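Local coordinates for protein ABC transporter (Caldanaerobius, PDB 4G68) that probably captures xylan-derived sugars outside the cell as the solute-binding component of an ABC transporter, at residues K115-D120 with E334-A339. Numbering follows the deposited sequence.
Sequences KVLQLD and EAVRAA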
loop_
_atom_site.group_PDB
_atom_site.type_symbol
_atom_site.label_atom_id
_atom_site.label_comp_id
_atom_site.label_asym_id
_atom_site.label_seq_id
_atom_site.Cartn_x
_atom_site.Cartn_y
_atom_site.Cartn_z
ATOM N N LYS C 115 -7.441 -22.104 6.669
ATOM C CA LYS C 115 -8.419 -21.144 7.252
ATOM C C LYS C 115 -9.176 -20.349 6.213
ATOM O O LYS C 115 -10.098 -19.587 6.575
ATOM C CB LYS C 115 -7.719 -20.120 8.138
ATOM C CG LYS C 115 -6.788 -20.733 9.138
ATOM C CD LYS C 115 -7.527 -21.628 10.112
ATOM C CE LYS C 115 -6.491 -21.975 11.165
ATOM N NZ LYS C 115 -7.116 -22.691 12.240
ATOM N N VAL C 116 -8.792 -20.524 4.937
ATOM C CA VAL C 116 -9.442 -19.790 3.812
ATOM C C VAL C 116 -10.081 -20.717 2.770
ATOM O O VAL C 116 -9.426 -21.656 2.270
ATOM C CB VAL C 116 -8.426 -18.855 3.121
ATOM C CG1 VAL C 116 -9.118 -17.967 2.111
ATOM C CG2 VAL C 116 -7.700 -17.969 4.146
ATOM N N LEU C 117 -11.334 -20.420 2.437
ATOM C CA LEU C 117 -12.128 -21.131 1.400
ATOM C C LEU C 117 -11.512 -20.986 0.021
ATOM O O LEU C 117 -11.301 -19.850 -0.423
ATOM C CB LEU C 117 -13.596 -20.618 1.350
ATOM C CG LEU C 117 -14.487 -21.429 0.378
ATOM C CD1 LEU C 117 -14.527 -22.906 0.794
ATOM C CD2 LEU C 117 -15.916 -20.906 0.235
ATOM N N GLN C 118 -11.201 -22.120 -0.619
ATOM C CA GLN C 118 -10.753 -22.154 -2.025
ATOM C C GLN C 118 -11.886 -21.744 -2.970
ATOM O O GLN C 118 -13.044 -22.208 -2.847
ATOM C CB GLN C 118 -10.281 -23.552 -2.391
ATOM C CG GLN C 118 -9.546 -23.645 -3.719
ATOM C CD GLN C 118 -9.486 -25.070 -4.233
ATOM O OE1 GLN C 118 -9.464 -26.029 -3.430
ATOM N NE2 GLN C 118 -9.472 -25.233 -5.571
ATOM N N LEU C 119 -11.573 -20.880 -3.918
ATOM C CA LEU C 119 -12.620 -20.258 -4.705
ATOM C C LEU C 119 -12.685 -20.695 -6.172
ATOM O O LEU C 119 -13.595 -20.220 -6.879
ATOM C CB LEU C 119 -12.509 -18.723 -4.622
ATOM C CG LEU C 119 -12.563 -18.030 -3.254
ATOM C CD1 LEU C 119 -12.513 -16.497 -3.389
ATOM C CD2 LEU C 119 -13.789 -18.454 -2.446
ATOM N N ASP C 120 -11.821 -21.623 -6.625
ATOM C CA ASP C 120 -11.780 -21.938 -8.072
ATOM C C ASP C 120 -13.107 -22.460 -8.592
ATOM O O ASP C 120 -13.456 -22.242 -9.774
ATOM C CB ASP C 120 -10.685 -22.933 -8.411
ATOM C CG ASP C 120 -9.343 -22.401 -8.058
ATOM O OD1 ASP C 120 -8.639 -21.844 -8.962
ATOM O OD2 ASP C 120 -9.067 -22.452 -6.838
ATOM N N GLU C 334 -23.201 -18.099 -0.196
ATOM C CA GLU C 334 -23.695 -16.710 -0.038
ATOM C C GLU C 334 -22.539 -15.720 0.201
ATOM O O GLU C 334 -22.529 -14.608 -0.376
ATOM C CB GLU C 334 -24.709 -16.653 1.111
ATOM C CG GLU C 334 -25.919 -17.576 0.851
ATOM C CD GLU C 334 -25.780 -19.068 1.315
ATOM O OE1 GLU C 334 -24.716 -19.580 1.731
ATOM O OE2 GLU C 334 -26.817 -19.773 1.253
ATOM N N ALA C 335 -21.588 -16.136 1.047
ATOM C CA ALA C 335 -20.360 -15.362 1.324
ATOM C C ALA C 335 -19.476 -15.061 0.091
ATOM O O ALA C 335 -18.933 -13.929 -0.042
ATOM C CB ALA C 335 -19.536 -16.033 2.417
ATOM N N VAL C 336 -19.332 -16.041 -0.810
ATOM C CA VAL C 336 -18.602 -15.821 -2.083
ATOM C C VAL C 336 -19.399 -14.858 -2.977
ATOM O O VAL C 336 -18.789 -14.012 -3.628
ATOM C CB VAL C 336 -18.303 -17.156 -2.840
ATOM C CG1 VAL C 336 -17.616 -16.892 -4.202
ATOM C CG2 VAL C 336 -17.409 -18.052 -2.012
ATOM N N ARG C 337 -20.752 -14.956 -2.983
ATOM C CA ARG C 337 -21.550 -14.107 -3.861
ATOM C C ARG C 337 -21.424 -12.657 -3.450
ATOM O O ARG C 337 -21.149 -11.761 -4.303
ATOM C CB ARG C 337 -23.028 -14.509 -3.937
ATOM C CG ARG C 337 -23.807 -13.734 -5.003
ATOM C CD ARG C 337 -25.182 -14.355 -5.273
ATOM N NE ARG C 337 -25.988 -14.368 -4.054
ATOM C CZ ARG C 337 -26.872 -13.429 -3.724
ATOM N NH1 ARG C 337 -27.074 -12.402 -4.542
ATOM N NH2 ARG C 337 -27.548 -13.541 -2.595
ATOM N N ALA C 338 -21.603 -12.435 -2.147
ATOM C CA ALA C 338 -21.355 -11.142 -1.572
ATOM C C ALA C 338 -19.967 -10.633 -1.785
ATOM O O ALA C 338 -19.817 -9.471 -2.095
ATOM C CB ALA C 338 -21.668 -11.160 -0.080
ATOM N N ALA C 339 -18.947 -11.464 -1.519
ATOM C CA ALA C 339 -17.549 -11.036 -1.688
ATOM C C ALA C 339 -17.364 -10.540 -3.136
ATOM O O ALA C 339 -16.864 -9.406 -3.339
ATOM C CB ALA C 339 -16.555 -12.153 -1.368
#
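Two N-H groups grip Asp-120 OD2, just past Leu-117 and Leu-119, which both reach across to Val-336. One is the side-chain amide of Gln-118, with NE2 3.1 Å from Asp-120 OD2 and an N-H...O angle of 158°; the donor sits above the carboxylate plane, while the oxygen stays close to the plane of the amide. The other is the backbone N of Ile-145, so the same carboxylate ties the loop to strand 144-160.

Between 115-120 and 334-339 there is no hydrogen bond, just methyl against methyl. Val-336 does the work with a single branch: CG1 lies anti to the backbone N (chi1 177°), which puts CG2 beside that N and facing the loop. There it meets two leucine methyls, Leu-119 CD2 at 3.7 Å and Leu-117 CD2 at 3.9 Å. The two leucines come in differently. Leu-119 runs past the valine in the opposite direction, whereas Leu-117 crosses it at about a right angle. The patch is small, about 98 Å² counting both sides, but Tyr-122 and Val-325 each touch both Leu-117 and Val-336 and extend it into a larger apolar cluster.

Backbone hydrogen bonds pair Lys-115 with Ala-327, Leu-117 with Val-325 and Leu-119 with Ile-145, holding the loop against its neighbours, while helix 332-353 packs through Ala-335 and Val-336 onto Val-325 of strand 317-325. This is plain packing of the loop after helix 108-112 against a helix that itself lies on the sheet, in the alpha/beta fold of a periplasmic-binding-protein-like solute receptor.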